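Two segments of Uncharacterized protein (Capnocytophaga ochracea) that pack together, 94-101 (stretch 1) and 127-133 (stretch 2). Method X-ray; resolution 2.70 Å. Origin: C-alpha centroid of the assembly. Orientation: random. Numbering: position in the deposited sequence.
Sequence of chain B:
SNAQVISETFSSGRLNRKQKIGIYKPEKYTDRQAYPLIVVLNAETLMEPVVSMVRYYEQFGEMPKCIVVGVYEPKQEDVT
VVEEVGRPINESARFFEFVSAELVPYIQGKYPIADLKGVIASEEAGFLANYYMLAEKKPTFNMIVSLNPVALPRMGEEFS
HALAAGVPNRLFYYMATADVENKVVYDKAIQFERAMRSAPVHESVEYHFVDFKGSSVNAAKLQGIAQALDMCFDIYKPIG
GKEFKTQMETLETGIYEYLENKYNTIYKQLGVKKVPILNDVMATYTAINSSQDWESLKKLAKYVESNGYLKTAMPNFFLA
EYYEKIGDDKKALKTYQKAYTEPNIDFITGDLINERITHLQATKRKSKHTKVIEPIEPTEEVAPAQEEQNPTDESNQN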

# COMPACT_ATOMS: atom_id res chain seq x y z
N ARG B 94 1.05 7.00 -30.32
CA ARG B 94 2.24 7.81 -30.11
C ARG B 94 2.74 7.67 -28.68
O ARG B 94 3.93 7.52 -28.44
CB ARG B 94 1.96 9.27 -30.45
CG ARG B 94 1.73 9.53 -31.94
CD ARG B 94 1.32 10.97 -32.20
NE ARG B 94 0.15 11.04 -33.09
CZ ARG B 94 -0.85 11.90 -32.94
NH1 ARG B 94 -0.84 12.77 -31.94
NH2 ARG B 94 -1.87 11.88 -33.79
N PHE B 95 1.81 7.72 -27.72
CA PHE B 95 2.17 7.56 -26.32
C PHE B 95 2.67 6.15 -26.06
O PHE B 95 3.65 5.95 -25.34
CB PHE B 95 0.98 7.88 -25.41
CG PHE B 95 1.28 7.76 -23.95
CD1 PHE B 95 1.87 8.81 -23.26
CD2 PHE B 95 0.98 6.60 -23.25
CE1 PHE B 95 2.16 8.70 -21.92
CE2 PHE B 95 1.27 6.49 -21.90
CZ PHE B 95 1.85 7.54 -21.24
N PHE B 96 1.98 5.17 -26.64
CA PHE B 96 2.34 3.77 -26.51
C PHE B 96 3.79 3.52 -26.91
O PHE B 96 4.54 2.86 -26.18
CB PHE B 96 1.40 2.90 -27.36
CG PHE B 96 1.64 1.43 -27.22
CD1 PHE B 96 1.20 0.75 -26.10
CD2 PHE B 96 2.27 0.72 -28.23
CE1 PHE B 96 1.41 -0.61 -25.98
CE2 PHE B 96 2.48 -0.64 -28.11
CZ PHE B 96 2.05 -1.31 -26.98
N GLU B 97 4.19 4.06 -28.06
CA GLU B 97 5.54 3.87 -28.57
C GLU B 97 6.55 4.79 -27.87
O GLU B 97 7.74 4.48 -27.81
CB GLU B 97 5.58 4.10 -30.08
CG GLU B 97 4.75 3.11 -30.87
CD GLU B 97 4.92 3.26 -32.37
OE1 GLU B 97 5.97 3.79 -32.80
OE2 GLU B 97 4.01 2.85 -33.13
N PHE B 98 6.07 5.92 -27.36
CA PHE B 98 6.91 6.84 -26.60
C PHE B 98 7.55 6.13 -25.41
O PHE B 98 8.73 6.33 -25.12
CB PHE B 98 6.11 8.05 -26.13
CG PHE B 98 6.59 8.64 -24.83
CD1 PHE B 98 7.77 9.37 -24.78
CD2 PHE B 98 5.87 8.46 -23.66
CE1 PHE B 98 8.21 9.91 -23.58
CE2 PHE B 98 6.31 9.00 -22.46
CZ PHE B 98 7.48 9.72 -22.43
N VAL B 99 6.76 5.31 -24.73
CA VAL B 99 7.26 4.54 -23.60
C VAL B 99 8.29 3.50 -24.05
O VAL B 99 9.39 3.42 -23.51
CB VAL B 99 6.12 3.83 -22.85
CG1 VAL B 99 6.67 3.02 -21.68
CG2 VAL B 99 5.09 4.83 -22.36
N SER B 100 7.92 2.72 -25.06
CA SER B 100 8.77 1.66 -25.58
C SER B 100 10.05 2.15 -26.26
O SER B 100 11.15 1.74 -25.90
CB SER B 100 7.99 0.79 -26.58
OG SER B 100 7.01 0.02 -25.93
N ALA B 101 9.89 3.02 -27.25
CA ALA B 101 10.99 3.37 -28.14
C ALA B 101 11.82 4.57 -27.67
O ALA B 101 12.90 4.82 -28.21
CB ALA B 101 10.45 3.63 -29.54
N PHE B 127 -5.36 -0.50 -19.17
CA PHE B 127 -5.75 -1.34 -20.29
C PHE B 127 -4.78 -1.19 -21.45
O PHE B 127 -4.50 -2.14 -22.17
CB PHE B 127 -7.17 -1.02 -20.75
CG PHE B 127 -7.65 -1.89 -21.88
CD1 PHE B 127 -7.92 -3.23 -21.67
CD2 PHE B 127 -7.84 -1.36 -23.14
CE1 PHE B 127 -8.35 -4.04 -22.70
CE2 PHE B 127 -8.28 -2.16 -24.18
CZ PHE B 127 -8.54 -3.50 -23.96
N LEU B 128 -4.27 0.03 -21.62
CA LEU B 128 -3.28 0.32 -22.66
C LEU B 128 -2.02 -0.51 -22.46
O LEU B 128 -1.39 -0.95 -23.43
CB LEU B 128 -2.93 1.81 -22.67
CG LEU B 128 -1.79 2.24 -23.58
CD1 LEU B 128 -2.16 2.04 -25.04
CD2 LEU B 128 -1.41 3.69 -23.32
N ALA B 129 -1.66 -0.74 -21.20
CA ALA B 129 -0.44 -1.46 -20.86
C ALA B 129 -0.49 -2.92 -21.32
O ALA B 129 0.55 -3.55 -21.51
CB ALA B 129 -0.19 -1.39 -19.36
N ASN B 130 -1.70 -3.45 -21.48
CA ASN B 130 -1.87 -4.83 -21.94
C ASN B 130 -1.26 -5.06 -23.31
O ASN B 130 -0.77 -6.15 -23.61
CB ASN B 130 -3.35 -5.21 -21.97
CG ASN B 130 -3.97 -5.27 -20.59
OD1 ASN B 130 -3.30 -5.58 -19.61
ND2 ASN B 130 -5.27 -4.98 -20.51
N TYR B 131 -1.28 -4.03 -24.14
CA TYR B 131 -0.90 -4.16 -25.54
C TYR B 131 0.60 -4.34 -25.75
O TYR B 131 1.05 -4.59 -26.87
CB TYR B 131 -1.40 -2.95 -26.33
CG TYR B 131 -2.89 -3.02 -26.61
CD1 TYR B 131 -3.81 -2.64 -25.64
CD2 TYR B 131 -3.36 -3.50 -27.82
CE1 TYR B 131 -5.17 -2.72 -25.89
CE2 TYR B 131 -4.72 -3.58 -28.07
CZ TYR B 131 -5.62 -3.19 -27.11
OH TYR B 131 -6.97 -3.27 -27.36
N TYR B 132 1.38 -4.22 -24.68
CA TYR B 132 2.81 -4.50 -24.76
C TYR B 132 3.06 -6.00 -24.91
O TYR B 132 4.16 -6.42 -25.29
CB TYR B 132 3.53 -3.95 -23.54
CG TYR B 132 3.59 -2.44 -23.52
CD1 TYR B 132 4.38 -1.75 -24.42
CD2 TYR B 132 2.84 -1.70 -22.62
CE1 TYR B 132 4.43 -0.37 -24.42
CE2 TYR B 132 2.88 -0.32 -22.61
CZ TYR B 132 3.69 0.34 -23.52
OH TYR B 132 3.74 1.72 -23.53
N MSE B 133 2.04 -6.81 -24.63
CA MSE B 133 2.10 -8.25 -24.86
C MSE B 133 2.11 -8.59 -26.34
O MSE B 133 2.57 -9.66 -26.74
CB MSE B 133 0.90 -8.94 -24.20
CG MSE B 133 1.04 -9.16 -22.70
SE MSE B 133 -0.65 -9.78 -21.94
CE MSE B 133 -1.12 -11.08 -23.31

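Residues 94-101 form a stretch of helix that packs against residues 127-133, where the chain is helical at Phe127 and Leu128 and 3-10 from Tyr131 onward; the two bury 333 Å² between them, counted over both sides. Arg94, at the start, is exposed and does not reach the partner. Phe95 (chi1 t) leaves the helix sideways, but its ring swings nearer, and CD2 at the ring edge meets Leu128 CD2 at 3.8 Å, an apolar contact in the buried interior. Phe96 is the centre of the contact and has the largest covered area, 109 Å². It supplies the closest CA pair across the contact, Phe96 CA to Leu128 CA at 7.6 Å, and its t rotamer carries the ring across the gap. There Phe96 CD1 touches Leu128 CD1 at 3.8 Å, CE1 lies 3.7 Å from Tyr131 CB, and CZ comes within 3.4 Å of Tyr131 O. One face of the ring is covered by Tyr132 in an offset stack, with centroids 4.2 Å apart, planes at 18° and Phe96 CE1 3.4 Å from Tyr132 CE1. The same tyrosine also reaches the helix backbone: Tyr132 OH donates a hydrogen bond to Phe96 O at 3.0 Å, so Phe96 is held through both ring and carbonyl. Glu97 points away, and the helix then widens into a pi-type turn at 98-101. Phe98 is buried, but its side chain makes no contact with the other stretch. Val99 points toward it and sets CB 3.3 Å from Tyr132 OH, packing beside the hydroxyl that bonds to Phe96. Ser100 also points toward the partner; its OG sits near the plane of the Tyr132 ring, 3.0 Å from CE1, a tight edge contact with a carbon rather than a polar partner. Ala101 is exposed and out of reach.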